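Local coordinates for uric acid degradation bifunctional protein PucL (Bacillus subtilis, PDB 6A4M) that probably oxidises uric acid with molecular oxygen as a urate oxidase and, as part of a bifunctional protein, probably also acts as a decarboxylase of the same degradation pathway, at residues A[24-29]-A[225-230]; A[164-169]-A[195-200]; A[202-207]-A[217-222]. All coordinates share one frame; numbering follows the deposited sequence.

Contact 1: A[24-29]-A[225-230]; sequences IPESSF and RDLAST
E26 and S27 come up against L227 and D226 where a type I beta turn, I24 to S27, rests on residues 225-230 of helix 221-233. The CA atoms of E26 and L227 are 5.7 Å apart, those of S27 and D226 5.6 Å. The small hydroxyl of S27 suits this close approach: S27 OG donates to D226 OD2 at 2.6 Å, meeting the carboxylate on its anti side, and a torsion that sets OG anti to its own backbone N (chi1 -176°) turns it that way. The other oxygen, D226 OD1, forms a salt bridge with R225 NE at 2.8 Å, so each carboxylate oxygen has a partner. Next along the helix, L227 supplies the apolar surface. Its CD1 lies 3.7 Å from I24 CD1, the two side chains crossing at about a right angle, and its CD2 packs 3.8 Å from E26 CD. E26 thus covers the leucine with its bent chain while its carboxylate reaches R254 in a salt bridge. T230 CG2 faces E26 O, while T230 OG1 bonds back to L227 O. Helix 240-254 flanks the contact, touching both I24 and L227, and strand 153-169 lies against R225.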
loop_
_atom_site.group_PDB
_atom_site.type_symbol
_atom_site.label_atom_id
_atom_site.label_comp_id
_atom_site.label_asym_id
_atom_site.label_seq_id
_atom_site.Cartn_x
_atom_site.Cartn_y
_atom_site.Cartn_z
ATOM N N ILE A 24 13.337 9.321 -4.399
ATOM C CA ILE A 24 12.725 10.449 -5.109
ATOM C C ILE A 24 12.786 11.698 -4.221
ATOM O O ILE A 24 12.871 11.571 -2.993
ATOM C CB ILE A 24 11.271 10.151 -5.558
ATOM C CG1 ILE A 24 10.340 9.875 -4.366
ATOM C CG2 ILE A 24 11.264 8.970 -6.520
ATOM C CD1 ILE A 24 8.868 9.890 -4.726
ATOM N N PRO A 25 12.757 12.904 -4.830
ATOM C CA PRO A 25 12.838 14.136 -4.026
ATOM C C PRO A 25 11.719 14.316 -2.987
ATOM O O PRO A 25 11.974 14.866 -1.914
ATOM C CB PRO A 25 12.770 15.254 -5.077
ATOM C CG PRO A 25 13.191 14.621 -6.353
ATOM C CD PRO A 25 12.730 13.200 -6.277
ATOM N N GLU A 26 10.517 13.825 -3.295
ATOM C CA GLU A 26 9.332 14.043 -2.455
ATOM C C GLU A 26 9.176 13.074 -1.263
ATOM O O GLU A 26 8.176 13.150 -0.545
ATOM C CB GLU A 26 8.061 14.011 -3.322
ATOM C CG GLU A 26 7.989 15.106 -4.384
ATOM C CD GLU A 26 8.516 14.687 -5.753
ATOM O OE1 GLU A 26 9.423 13.827 -5.827
ATOM O OE2 GLU A 26 8.016 15.233 -6.763
ATOM N N SER A 27 10.147 12.183 -1.044
ATOM C CA SER A 27 10.069 11.194 0.036
ATOM C C SER A 27 11.453 10.843 0.571
ATOM O O SER A 27 12.375 10.589 -0.205
ATOM C CB SER A 27 9.383 9.921 -0.472
ATOM O OG SER A 27 9.203 8.961 0.560
ATOM N N SER A 28 11.578 10.799 1.897
ATOM C CA SER A 28 12.822 10.389 2.548
ATOM C C SER A 28 13.047 8.873 2.526
ATOM O O SER A 28 14.096 8.416 2.981
ATOM C CB SER A 28 12.863 10.882 4.003
ATOM O OG SER A 28 12.131 10.026 4.868
ATOM N N PHE A 29 12.069 8.100 2.035
ATOM C CA PHE A 29 12.183 6.637 1.943
ATOM C C PHE A 29 13.499 6.212 1.291
ATOM O O PHE A 29 13.784 6.604 0.157
ATOM C CB PHE A 29 11.003 6.042 1.156
ATOM C CG PHE A 29 11.023 4.539 1.083
ATOM C CD1 PHE A 29 10.689 3.775 2.197
ATOM C CD2 PHE A 29 11.392 3.883 -0.091
ATOM C CE1 PHE A 29 10.718 2.389 2.142
ATOM C CE2 PHE A 29 11.419 2.496 -0.152
ATOM C CZ PHE A 29 11.082 1.748 0.967
ATOM N N ARG A 225 2.693 7.480 -0.905
ATOM C CA ARG A 225 2.056 8.179 0.209
ATOM C C ARG A 225 2.581 9.607 0.381
ATOM O O ARG A 225 1.795 10.545 0.501
ATOM C CB ARG A 225 2.271 7.364 1.489
ATOM C CG ARG A 225 1.608 7.899 2.750
ATOM C CD ARG A 225 2.551 8.721 3.618
ATOM N NE ARG A 225 3.843 8.069 3.831
ATOM C CZ ARG A 225 4.094 7.098 4.711
ATOM N NH1 ARG A 225 3.140 6.616 5.508
ATOM N NH2 ARG A 225 5.326 6.596 4.792
ATOM N N ASP A 226 3.904 9.764 0.392
ATOM C CA ASP A 226 4.525 11.086 0.549
ATOM C C ASP A 226 4.299 11.973 -0.676
ATOM O O ASP A 226 4.063 13.174 -0.537
ATOM C CB ASP A 226 6.025 10.962 0.836
ATOM C CG ASP A 226 6.324 10.310 2.180
ATOM O OD1 ASP A 226 5.447 10.288 3.074
ATOM O OD2 ASP A 226 7.458 9.821 2.350
ATOM N N LEU A 227 4.376 11.385 -1.869
ATOM C CA LEU A 227 3.986 12.082 -3.105
ATOM C C LEU A 227 2.581 12.674 -3.008
ATOM O O LEU A 227 2.362 13.828 -3.380
ATOM C CB LEU A 227 4.051 11.144 -4.322
ATOM C CG LEU A 227 5.327 11.204 -5.159
ATOM C CD1 LEU A 227 5.410 10.006 -6.096
ATOM C CD2 LEU A 227 5.381 12.505 -5.949
ATOM N N ALA A 228 1.647 11.868 -2.502
ATOM C CA ALA A 228 0.249 12.270 -2.350
ATOM C C ALA A 228 0.063 13.474 -1.426
ATOM O O ALA A 228 -0.842 14.271 -1.652
ATOM C CB ALA A 228 -0.596 11.100 -1.858
ATOM N N SER A 229 0.902 13.595 -0.393
ATOM C CA SER A 229 0.844 14.732 0.531
ATOM C C SER A 229 1.624 15.966 0.053
ATOM O O SER A 229 1.266 17.081 0.434
ATOM C CB SER A 229 1.303 14.321 1.937
ATOM O OG SER A 229 2.706 14.172 2.007
ATOM N N THR A 230 2.665 15.782 -0.768
ATOM C CA THR A 230 3.412 16.917 -1.354
ATOM C C THR A 230 2.582 17.628 -2.416
ATOM O O THR A 230 2.517 18.855 -2.438
ATOM C CB THR A 230 4.757 16.499 -1.989
ATOM O OG1 THR A 230 4.526 15.535 -3.024
ATOM C CG2 THR A 230 5.714 15.926 -0.941
#

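Contact 2: A[164-169]-A[195-200]; sequences DLQLVK and FVYLNI
Q166 and Y197 sit opposite each other as a non-hydrogen-bonded pair between two antiparallel strands, CA atoms 4.4 Å apart, their side chains side by side on one face of the sheet. From the backbone outward, Q166 CB sits 4.0 Å from both Y197 CD1 and F195 CE1. The next carbon, CG, makes a CH-pi contact with the Y197 ring, 3.9 Å from its centroid. Beyond it the chain stays extended (chi2 -173°), which lays the amide over the same face: CD stands 3.6 Å from Y197 CE1, and amide and ring planes are only 7° apart. At the tip OE1 lies near Y197 CE1 and OH, while NE2, still over the ring near CZ and CE2, donates to D164 OD2 at 3.0 Å from above the carboxylate plane. That bond, with the stacking, would hold the amide flat on the ring. V168 CB packs against F195 CD1 on this face; L165, L167, V196 and L198 line the other, where L165 and L167 touch helix 221-233. Paired backbone bonds join L165 with L198 and L167 with V196; beyond them N199 OD1 accepts from D164 N at 2.8 Å and also bonds a glycerol. D164 OD1 forms a salt bridge with R139, and Y197 stacks with H268. One face is thus wholly aliphatic; the other mixes V168 with aromatic rings and a polar amide, and a glutamine suits it by both stacking and donating.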
loop_
_atom_site.group_PDB
_atom_site.type_symbol
_atom_site.label_atom_id
_atom_site.label_comp_id
_atom_site.label_asym_id
_atom_site.label_seq_id
_atom_site.Cartn_x
_atom_site.Cartn_y
_atom_site.Cartn_z
ATOM N N ASP A 164 -6.552 3.592 3.141
ATOM C CA ASP A 164 -6.973 4.313 4.344
ATOM C C ASP A 164 -6.019 5.463 4.722
ATOM O O ASP A 164 -5.623 5.619 5.884
ATOM C CB ASP A 164 -7.182 3.313 5.502
ATOM C CG ASP A 164 -8.179 3.812 6.560
ATOM O OD1 ASP A 164 -8.057 3.380 7.730
ATOM O OD2 ASP A 164 -9.087 4.618 6.240
ATOM N N LEU A 165 -5.671 6.261 3.711
ATOM C CA LEU A 165 -4.839 7.450 3.880
ATOM C C LEU A 165 -5.762 8.643 4.117
ATOM O O LEU A 165 -6.427 9.112 3.192
ATOM C CB LEU A 165 -3.969 7.668 2.639
ATOM C CG LEU A 165 -2.967 8.821 2.634
ATOM C CD1 LEU A 165 -2.025 8.753 3.827
ATOM C CD2 LEU A 165 -2.184 8.799 1.330
ATOM N N GLN A 166 -5.805 9.114 5.363
ATOM C CA GLN A 166 -6.756 10.142 5.791
ATOM C C GLN A 166 -6.043 11.479 5.982
ATOM O O GLN A 166 -5.307 11.654 6.953
ATOM C CB GLN A 166 -7.443 9.706 7.085
ATOM C CG GLN A 166 -8.122 8.341 6.991
ATOM C CD GLN A 166 -8.945 7.988 8.219
ATOM O OE1 GLN A 166 -9.093 8.790 9.138
ATOM N NE2 GLN A 166 -9.488 6.780 8.234
ATOM N N LEU A 167 -6.271 12.413 5.053
ATOM C CA LEU A 167 -5.541 13.684 5.003
ATOM C C LEU A 167 -6.472 14.888 5.053
ATOM O O LEU A 167 -7.389 14.992 4.243
ATOM C CB LEU A 167 -4.717 13.761 3.717
ATOM C CG LEU A 167 -3.656 12.680 3.520
ATOM C CD1 LEU A 167 -3.004 12.845 2.154
ATOM C CD2 LEU A 167 -2.616 12.729 4.628
ATOM N N VAL A 168 -6.203 15.802 5.988
ATOM C CA VAL A 168 -6.942 17.064 6.111
ATOM C C VAL A 168 -6.006 18.245 5.825
ATOM O O VAL A 168 -4.905 18.315 6.379
ATOM C CB VAL A 168 -7.638 17.213 7.495
ATOM C CG1 VAL A 168 -6.642 17.322 8.651
ATOM C CG2 VAL A 168 -8.585 18.409 7.501
ATOM N N LYS A 169 -6.440 19.153 4.950
ATOM C CA LYS A 169 -5.685 20.374 4.648
ATOM C C LYS A 169 -6.424 21.608 5.167
ATOM O O LYS A 169 -7.533 21.907 4.714
ATOM C CB LYS A 169 -5.441 20.509 3.144
ATOM C CG LYS A 169 -4.556 21.695 2.783
ATOM C CD LYS A 169 -4.246 21.763 1.301
ATOM C CE LYS A 169 -3.213 22.849 1.031
ATOM N NZ LYS A 169 -3.090 23.171 -0.415
ATOM N N PHE A 195 -11.051 17.401 3.852
ATOM C CA PHE A 195 -10.645 16.161 4.519
ATOM C C PHE A 195 -11.002 14.987 3.610
ATOM O O PHE A 195 -12.186 14.686 3.426
ATOM C CB PHE A 195 -11.349 16.049 5.888
ATOM C CG PHE A 195 -10.877 14.906 6.775
ATOM C CD1 PHE A 195 -9.677 14.218 6.559
ATOM C CD2 PHE A 195 -11.636 14.550 7.890
ATOM C CE1 PHE A 195 -9.273 13.192 7.407
ATOM C CE2 PHE A 195 -11.232 13.524 8.740
ATOM C CZ PHE A 195 -10.050 12.845 8.497
ATOM N N VAL A 196 -9.979 14.345 3.035
ATOM C CA VAL A 196 -10.178 13.201 2.127
ATOM C C VAL A 196 -9.553 11.906 2.647
ATOM O O VAL A 196 -8.481 11.922 3.260
ATOM C CB VAL A 196 -9.661 13.468 0.688
ATOM C CG1 VAL A 196 -10.367 14.675 0.095
ATOM C CG2 VAL A 196 -8.144 13.652 0.636
ATOM N N TYR A 197 -10.263 10.803 2.414
ATOM C CA TYR A 197 -9.725 9.452 2.563
ATOM C C TYR A 197 -9.317 9.006 1.161
ATOM O O TYR A 197 -10.083 9.184 0.215
ATOM C CB TYR A 197 -10.782 8.477 3.087
ATOM C CG TYR A 197 -11.297 8.664 4.504
ATOM C CD1 TYR A 197 -11.010 9.805 5.270
ATOM C CD2 TYR A 197 -12.116 7.690 5.072
ATOM C CE1 TYR A 197 -11.507 9.941 6.563
ATOM C CE2 TYR A 197 -12.619 7.822 6.358
ATOM C CZ TYR A 197 -12.314 8.945 7.099
ATOM O OH TYR A 197 -12.818 9.065 8.375
ATOM N N LEU A 198 -8.127 8.423 1.030
ATOM C CA LEU A 198 -7.602 7.997 -0.267
ATOM C C LEU A 198 -7.075 6.571 -0.221
ATOM O O LEU A 198 -6.211 6.259 0.589
ATOM C CB LEU A 198 -6.472 8.932 -0.713
ATOM C CG LEU A 198 -6.872 10.327 -1.206
ATOM C CD1 LEU A 198 -5.635 11.196 -1.386
ATOM C CD2 LEU A 198 -7.657 10.254 -2.507
ATOM N N ASN A 199 -7.623 5.710 -1.076
ATOM C CA ASN A 199 -6.960 4.471 -1.464
ATOM C C ASN A 199 -6.330 4.726 -2.829
ATOM O O ASN A 199 -6.999 5.230 -3.724
ATOM C CB ASN A 199 -7.946 3.301 -1.546
ATOM C CG ASN A 199 -8.530 2.910 -0.194
ATOM O OD1 ASN A 199 -8.114 3.397 0.865
ATOM N ND2 ASN A 199 -9.520 2.030 -0.229
ATOM N N ILE A 200 -5.045 4.397 -2.978
ATOM C CA ILE A 200 -4.315 4.597 -4.239
ATOM C C ILE A 200 -3.667 3.276 -4.652
ATOM O O ILE A 200 -2.943 2.677 -3.859
ATOM C CB ILE A 200 -3.219 5.687 -4.118
ATOM C CG1 ILE A 200 -3.777 6.964 -3.475
ATOM C CG2 ILE A 200 -2.630 6.006 -5.492
ATOM C CD1 ILE A 200 -2.724 7.994 -3.132
#

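Contact 3: A[202-207]-A[217-222]; sequences WQYENT and RYVAAE
V219 packs its methyls against two aromatic residues, W202 and Y204. Its CG1, anti to the backbone N (chi1 -177°), is sent over one face of the indole, 4.2 Å from the centroid of the five-membered ring, while CG2 turns to Y204 CE2 at 3.7 Å. A branched valine suits the place because it offers a methyl to each ring. Farther along the indole, W202 CH2 meets CB of the small A221, in the first turn of the helix, at 3.9 Å, the methyl lying at the indole edge. W202 and Y204 belong to strand 194-204, and the chain from R217 leads into helix 221-233. This is the passage from sheet to helix layer in a beta-beta-alpha-alpha-beta-beta unit, the tunnelling (T-fold) arrangement of the uricase family, and L258 of the next strand packs on W202, Y204 and V219. Outward, V219 N donates to Y204 OH at 2.9 Å with an N-H...O angle of 157°, approaching in the plane of the tyrosine ring. A phenylalanine in place of Y204 would probably leave this buried N-H without its acceptor. Y218 OH turns to E85 and R32. R217 O lies at the edge of the Y204 ring; farther out, the R217 guanidinium passes N206 and forms a salt bridge with D209.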
loop_
_atom_site.group_PDB
_atom_site.type_symbol
_atom_site.label_atom_id
_atom_site.label_comp_id
_atom_site.label_asym_id
_atom_site.label_seq_id
_atom_site.Cartn_x
_atom_site.Cartn_y
_atom_site.Cartn_z
ATOM N N TRP A 202 -1.643 0.954 -7.994
ATOM C CA TRP A 202 -0.785 1.074 -9.175
ATOM C C TRP A 202 -0.435 -0.290 -9.778
ATOM O O TRP A 202 -0.252 -1.278 -9.056
ATOM C CB TRP A 202 0.493 1.858 -8.846
ATOM C CG TRP A 202 1.306 1.288 -7.730
ATOM C CD1 TRP A 202 2.322 0.380 -7.835
ATOM C CD2 TRP A 202 1.182 1.590 -6.334
ATOM N NE1 TRP A 202 2.837 0.096 -6.592
ATOM C CE2 TRP A 202 2.158 0.824 -5.652
ATOM C CE3 TRP A 202 0.342 2.433 -5.591
ATOM C CZ2 TRP A 202 2.317 0.876 -4.263
ATOM C CZ3 TRP A 202 0.501 2.485 -4.207
ATOM C CH2 TRP A 202 1.482 1.710 -3.559
ATOM N N GLN A 203 -0.356 -0.325 -11.107
ATOM C CA GLN A 203 0.007 -1.526 -11.854
ATOM C C GLN A 203 1.314 -1.277 -12.596
ATOM O O GLN A 203 1.503 -0.213 -13.192
ATOM C CB GLN A 203 -1.099 -1.897 -12.845
ATOM C CG GLN A 203 -2.386 -2.348 -12.177
ATOM C CD GLN A 203 -3.450 -2.771 -13.174
ATOM O OE1 GLN A 203 -3.853 -1.992 -14.033
ATOM N NE2 GLN A 203 -3.916 -4.010 -13.055
ATOM N N TYR A 204 2.209 -2.260 -12.549
ATOM C CA TYR A 204 3.493 -2.181 -13.243
ATOM C C TYR A 204 3.330 -2.625 -14.694
ATOM O O TYR A 204 2.546 -3.526 -14.988
ATOM C CB TYR A 204 4.528 -3.087 -12.579
ATOM C CG TYR A 204 4.976 -2.667 -11.200
ATOM C CD1 TYR A 204 4.213 -2.970 -10.071
ATOM C CD2 TYR A 204 6.185 -2.000 -11.014
ATOM C CE1 TYR A 204 4.637 -2.605 -8.799
ATOM C CE2 TYR A 204 6.616 -1.631 -9.749
ATOM C CZ TYR A 204 5.840 -1.933 -8.646
ATOM O OH TYR A 204 6.271 -1.574 -7.392
ATOM N N GLU A 205 4.081 -1.988 -15.590
ATOM C CA GLU A 205 4.204 -2.452 -16.975
ATOM C C GLU A 205 4.881 -3.824 -16.978
ATOM O O GLU A 205 4.406 -4.761 -17.619
ATOM C CB GLU A 205 5.023 -1.460 -17.813
ATOM C CG GLU A 205 4.936 -1.679 -19.322
ATOM C CD GLU A 205 6.061 -1.008 -20.097
ATOM O OE1 GLU A 205 6.688 -0.058 -19.579
ATOM O OE2 GLU A 205 6.323 -1.436 -21.241
ATOM N N ASN A 206 5.983 -3.920 -16.240
ATOM C CA ASN A 206 6.742 -5.158 -16.083
ATOM C C ASN A 206 6.486 -5.733 -14.692
ATOM O O ASN A 206 6.879 -5.149 -13.684
ATOM C CB ASN A 206 8.232 -4.882 -16.311
ATOM C CG ASN A 206 8.559 -4.626 -17.776
ATOM O OD1 ASN A 206 8.001 -5.264 -18.674
ATOM N ND2 ASN A 206 9.467 -3.689 -18.025
ATOM N N THR A 207 5.837 -6.892 -14.654
ATOM C CA THR A 207 5.309 -7.460 -13.410
ATOM C C THR A 207 6.414 -7.901 -12.416
ATOM O O THR A 207 6.185 -7.932 -11.205
ATOM C CB THR A 207 4.298 -8.600 -13.726
ATOM O OG1 THR A 207 3.294 -8.660 -12.710
ATOM C CG2 THR A 207 4.976 -9.964 -13.871
ATOM N N ARG A 217 13.727 -0.527 -9.427
ATOM C CA ARG A 217 12.475 -0.560 -10.193
ATOM C C ARG A 217 11.222 -0.817 -9.330
ATOM O O ARG A 217 10.124 -0.961 -9.865
ATOM C CB ARG A 217 12.587 -1.613 -11.305
ATOM C CG ARG A 217 13.856 -1.455 -12.142
ATOM C CD ARG A 217 13.890 -2.307 -13.405
ATOM N NE ARG A 217 12.731 -2.103 -14.278
ATOM C CZ ARG A 217 12.484 -1.006 -15.000
ATOM N NH1 ARG A 217 13.314 0.039 -15.000
ATOM N NH2 ARG A 217 11.382 -0.958 -15.747
ATOM N N TYR A 218 11.382 -0.848 -8.008
ATOM C CA TYR A 218 10.264 -1.043 -7.085
ATOM C C TYR A 218 9.630 0.295 -6.711
ATOM O O TYR A 218 10.342 1.267 -6.427
ATOM C CB TYR A 218 10.757 -1.735 -5.815
ATOM C CG TYR A 218 9.688 -2.021 -4.778
ATOM C CD1 TYR A 218 8.722 -3.003 -4.996
ATOM C CD2 TYR A 218 9.663 -1.333 -3.561
ATOM C CE1 TYR A 218 7.755 -3.281 -4.039
ATOM C CE2 TYR A 218 8.700 -1.609 -2.600
ATOM C CZ TYR A 218 7.749 -2.582 -2.844
ATOM O OH TYR A 218 6.792 -2.870 -1.902
ATOM N N VAL A 219 8.296 0.328 -6.708
ATOM C CA VAL A 219 7.527 1.483 -6.246
ATOM C C VAL A 219 7.028 1.190 -4.832
ATOM O O VAL A 219 6.132 0.366 -4.640
ATOM C CB VAL A 219 6.337 1.783 -7.184
ATOM C CG1 VAL A 219 5.595 3.036 -6.731
ATOM C CG2 VAL A 219 6.827 1.929 -8.623
ATOM N N ALA A 220 7.622 1.857 -3.849
ATOM C CA ALA A 220 7.236 1.682 -2.453
ATOM C C ALA A 220 5.976 2.489 -2.139
ATOM O O ALA A 220 5.794 3.601 -2.646
ATOM C CB ALA A 220 8.376 2.094 -1.531
ATOM N N ALA A 221 5.114 1.921 -1.298
ATOM C CA ALA A 221 3.908 2.605 -0.828
ATOM C C ALA A 221 4.248 3.861 -0.017
ATOM O O ALA A 221 3.490 4.830 -0.032
ATOM C CB ALA A 221 3.047 1.655 -0.005
ATOM N N GLU A 222 5.392 3.836 0.674
ATOM C CA GLU A 222 5.902 4.998 1.414
ATOM C C GLU A 222 6.087 6.215 0.504
ATOM O O GLU A 222 5.687 7.323 0.859
ATOM C CB GLU A 222 7.239 4.670 2.103
ATOM C CG GLU A 222 7.146 3.691 3.276
ATOM C CD GLU A 222 7.375 2.228 2.904
ATOM O OE1 GLU A 222 7.150 1.840 1.731
ATOM O OE2 GLU A 222 7.768 1.453 3.806
#

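Helix 221-233 carries half of contacts 1 and 3 and packs on contact 2. Contacts 1 and 2 lie with centres 15 Å apart and touch through the helix face turned to the sheet: A228 CB is 4.0 Å from I200 CD1, and R225 CG is 3.9 Å from L165 CD1. Contact 3 takes the start of the same helix, its centre also 15 Å from that of contact 1, and there F29 packs on A220 and E222. Contacts 2 and 3 share strand 194-204, but their centres are 21 Å apart. The glycerol at N199 in contact 2 probably comes from the crystallisation liquor; in uricases the active sites form between subunits, so a single chain does not complete one.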